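6-carboxyhexanoate-coa ligase (Bacillus subtilis, PDB 5FLL) belongs to the 6-carboxyhexanoate–CoA ligase family and holds pimeloyl-AMP in a site beside a mixed beta-sheet. Local coordinates at residues H82-S87 / G211-T216. Residues are numbered along the deposited sequence; the frame is centred on the assembly and turned at random.
With WAQ (pimeloyl-AMP), chain C.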
loop_
_atom_site.group_PDB
_atom_site.type_symbol
_atom_site.label_atom_id
_atom_site.label_comp_id
_atom_site.label_asym_id
_atom_site.label_seq_id
_atom_site.Cartn_x
_atom_site.Cartn_y
_atom_site.Cartn_z
ATOM N N HIS A 82 5.580 -17.773 -30.223
ATOM C CA HIS A 82 5.043 -17.819 -31.558
ATOM C C HIS A 82 3.723 -17.025 -31.615
ATOM O O HIS A 82 2.914 -17.067 -30.694
ATOM C CB HIS A 82 4.828 -19.265 -31.971
ATOM C CG HIS A 82 4.218 -19.414 -33.328
ATOM N ND1 HIS A 82 4.870 -19.038 -34.487
ATOM C CD2 HIS A 82 3.024 -19.918 -33.716
ATOM C CE1 HIS A 82 4.096 -19.289 -35.526
ATOM N NE2 HIS A 82 2.967 -19.815 -35.085
ATOM N N THR A 83 3.523 -16.302 -32.701
ATOM C CA THR A 83 2.325 -15.503 -32.875
ATOM C C THR A 83 1.426 -16.157 -33.903
ATOM O O THR A 83 1.817 -16.348 -35.033
ATOM C CB THR A 83 2.674 -14.061 -33.307
ATOM O OG1 THR A 83 3.469 -13.454 -32.287
ATOM C CG2 THR A 83 1.428 -13.228 -33.501
ATOM N N ASN A 84 0.226 -16.532 -33.466
ATOM C CA ASN A 84 -0.825 -17.043 -34.348
ATOM C C ASN A 84 -1.779 -15.925 -34.730
ATOM O O ASN A 84 -2.542 -15.418 -33.906
ATOM C CB ASN A 84 -1.593 -18.177 -33.672
ATOM C CG ASN A 84 -0.664 -19.279 -33.141
ATOM O OD1 ASN A 84 -0.282 -20.189 -33.865
ATOM N ND2 ASN A 84 -0.292 -19.178 -31.862
ATOM N N GLU A 85 -1.719 -15.551 -35.998
ATOM C CA GLU A 85 -2.622 -14.566 -36.560
ATOM C C GLU A 85 -3.935 -15.255 -36.837
ATOM O O GLU A 85 -3.980 -16.165 -37.651
ATOM C CB GLU A 85 -2.070 -14.012 -37.894
ATOM C CG GLU A 85 -0.735 -13.304 -37.799
ATOM C CD GLU A 85 -0.826 -11.958 -37.119
ATOM O OE1 GLU A 85 -1.894 -11.323 -37.146
ATOM O OE2 GLU A 85 0.182 -11.530 -36.542
ATOM N N VAL A 86 -5.015 -14.763 -36.237
ATOM C CA VAL A 86 -6.365 -15.244 -36.538
ATOM C C VAL A 86 -7.222 -14.056 -36.948
ATOM O O VAL A 86 -6.843 -12.935 -36.702
ATOM C CB VAL A 86 -6.982 -15.974 -35.319
ATOM C CG1 VAL A 86 -6.178 -17.233 -35.033
ATOM C CG2 VAL A 86 -6.983 -15.067 -34.094
ATOM N N SER A 87 -8.368 -14.302 -37.581
ATOM C CA SER A 87 -9.165 -13.228 -38.119
ATOM C C SER A 87 -10.344 -12.860 -37.250
ATOM O O SER A 87 -11.041 -11.896 -37.549
ATOM C CB SER A 87 -9.667 -13.603 -39.506
ATOM O OG SER A 87 -8.671 -14.325 -40.199
ATOM N N GLY A 211 5.559 -23.499 -25.634
ATOM C CA GLY A 211 5.985 -22.147 -25.290
ATOM C C GLY A 211 4.828 -21.179 -25.158
ATOM O O GLY A 211 3.733 -21.544 -24.731
ATOM N N TYR A 212 5.083 -19.934 -25.510
ATOM C CA TYR A 212 4.132 -18.841 -25.336
ATOM C C TYR A 212 3.478 -18.589 -26.682
ATOM O O TYR A 212 4.098 -18.027 -27.588
ATOM C CB TYR A 212 4.897 -17.584 -24.885
ATOM C CG TYR A 212 4.072 -16.351 -24.587
ATOM C CD1 TYR A 212 3.334 -16.232 -23.416
ATOM C CD2 TYR A 212 4.106 -15.254 -25.447
ATOM C CE1 TYR A 212 2.591 -15.091 -23.134
ATOM C CE2 TYR A 212 3.418 -14.098 -25.169
ATOM C CZ TYR A 212 2.631 -14.027 -24.025
ATOM O OH TYR A 212 1.954 -12.871 -23.755
ATOM N N GLN A 213 2.264 -19.097 -26.843
ATOM C CA GLN A 213 1.577 -19.059 -28.119
ATOM C C GLN A 213 0.581 -17.917 -28.110
ATOM O O GLN A 213 -0.486 -17.995 -27.492
ATOM C CB GLN A 213 0.860 -20.387 -28.359
ATOM C CG GLN A 213 1.812 -21.578 -28.559
ATOM C CD GLN A 213 2.381 -21.621 -29.966
ATOM O OE1 GLN A 213 1.742 -21.154 -30.897
ATOM N NE2 GLN A 213 3.557 -22.219 -30.132
ATOM N N ARG A 214 0.938 -16.834 -28.779
ATOM C CA ARG A 214 0.072 -15.689 -28.835
ATOM C C ARG A 214 -0.998 -15.913 -29.880
ATOM O O ARG A 214 -0.775 -16.579 -30.900
ATOM C CB ARG A 214 0.881 -14.450 -29.199
ATOM C CG ARG A 214 1.974 -14.157 -28.199
ATOM C CD ARG A 214 2.884 -13.053 -28.673
ATOM N NE ARG A 214 2.288 -11.746 -28.475
ATOM C CZ ARG A 214 2.017 -10.893 -29.456
ATOM N NH1 ARG A 214 2.277 -11.203 -30.703
ATOM N NH2 ARG A 214 1.495 -9.711 -29.169
ATOM N N ILE A 215 -2.163 -15.347 -29.607
ATOM C CA ILE A 215 -3.330 -15.522 -30.451
ATOM C C ILE A 215 -3.952 -14.124 -30.536
ATOM O O ILE A 215 -4.322 -13.524 -29.515
ATOM C CB ILE A 215 -4.327 -16.530 -29.825
ATOM C CG1 ILE A 215 -3.627 -17.869 -29.501
ATOM C CG2 ILE A 215 -5.498 -16.748 -30.752
ATOM C CD1 ILE A 215 -4.502 -18.895 -28.802
ATOM N N THR A 216 -3.988 -13.581 -31.742
ATOM C CA THR A 216 -4.157 -12.135 -31.897
ATOM C C THR A 216 -5.581 -11.630 -31.681
ATOM O O THR A 216 -5.782 -10.413 -31.580
ATOM C CB THR A 216 -3.721 -11.670 -33.291
ATOM O OG1 THR A 216 -4.455 -12.437 -34.241
ATOM C CG2 THR A 216 -2.221 -11.876 -33.466
HETATM N N1 WAQ C . -1.389 -13.427 -11.101
HETATM C C2 WAQ C . -2.551 -14.159 -11.336
HETATM N N3 WAQ C . -3.478 -13.693 -12.260
HETATM C C4 WAQ C . -3.234 -12.514 -12.880
HETATM C C5 WAQ C . -2.104 -11.822 -12.655
HETATM C C6 WAQ C . -1.206 -12.276 -11.762
HETATM N N6 WAQ C . -0.120 -11.542 -11.558
HETATM N N7 WAQ C . -2.123 -10.735 -13.434
HETATM C C8 WAQ C . -3.249 -10.732 -14.126
HETATM N N9 WAQ C . -3.933 -11.847 -13.791
HETATM C "C1'" WAQ C . -5.257 -12.274 -14.252
HETATM C "C2'" WAQ C . -6.271 -11.351 -13.630
HETATM O "O2'" WAQ C . -7.498 -12.007 -13.478
HETATM C "C3'" WAQ C . -6.434 -10.280 -14.707
HETATM O "O3'" WAQ C . -7.648 -9.556 -14.535
HETATM C "C4'" WAQ C . -6.487 -11.155 -15.914
HETATM O "O4'" WAQ C . -5.478 -12.180 -15.661
HETATM C "C5'" WAQ C . -6.031 -10.376 -17.143
HETATM O "O5'" WAQ C . -4.997 -9.578 -16.722
HETATM O OAB WAQ C . 0.244 -9.489 -26.600
HETATM O OAC WAQ C . -2.878 -8.019 -20.463
HETATM O OAD WAQ C . -5.345 -7.502 -18.232
HETATM O OAE WAQ C . 1.657 -11.170 -25.977
HETATM O OAH WAQ C . -3.005 -8.020 -17.159
HETATM C CAK WAQ C . -1.792 -11.290 -23.071
HETATM C CAL WAQ C . -1.212 -10.963 -24.480
HETATM C CAM WAQ C . -2.275 -10.031 -22.369
HETATM C CAN WAQ C . 0.115 -10.256 -24.363
HETATM C CAO WAQ C . -3.133 -10.382 -21.167
HETATM O OAU WAQ C . -3.944 -9.527 -19.059
HETATM C CAW WAQ C . 0.711 -10.327 -25.768
HETATM C CAX WAQ C . -3.267 -9.171 -20.192
HETATM P PBG WAQ C . -4.232 -8.605 -17.788
#
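T216 and N84 close the end of a parallel strand pair in which 81-84, an edge strand, within this chain, of a mixed beta-sheet, lies against 211-215. The backbone of N84 is bonded twice, its N to R214 O and its O to T216 N. Its short side chain reaches across to 211-215 as well: with CG beside the backbone N (chi1 -52°), N84 ND2 meets R214 O at 2.8 Å, so that carbonyl takes two N-H groups from opposite faces of its plane. N84 ND2 also bonds Q213 OE1 at 3.0 Å, nearly straight and close to the plane of each amide, though the two planes are 37° apart, while Q213 NE2 turns to M210 O; an asparagine, with two N-H groups on one atom, suits this double task. H82 presents the CD2 edge of its ring to the same OE1. On the other face R214 runs beside T83 toward the ligand. R214 donates from NH1 to T83 OG1 (3.0 Å, in plane), from NE to OAE of pimeloyl-AMP at 2.6 Å and from NH2 to OAB; Y212 OH shares OAE. A planar, multiply donating arginine matches the ligand's terminal carboxylate, and T83, in the second shell, would restrain the group's rotation together with that carboxylate. Threonine suits position 216 twice over: its methyl CG2 packs 3.9 Å from T83 CG2 and meets the E85 carboxylate, while T216 OG1 accepts a hydrogen bond from V86 N at 3.1 Å, almost straight at 173°.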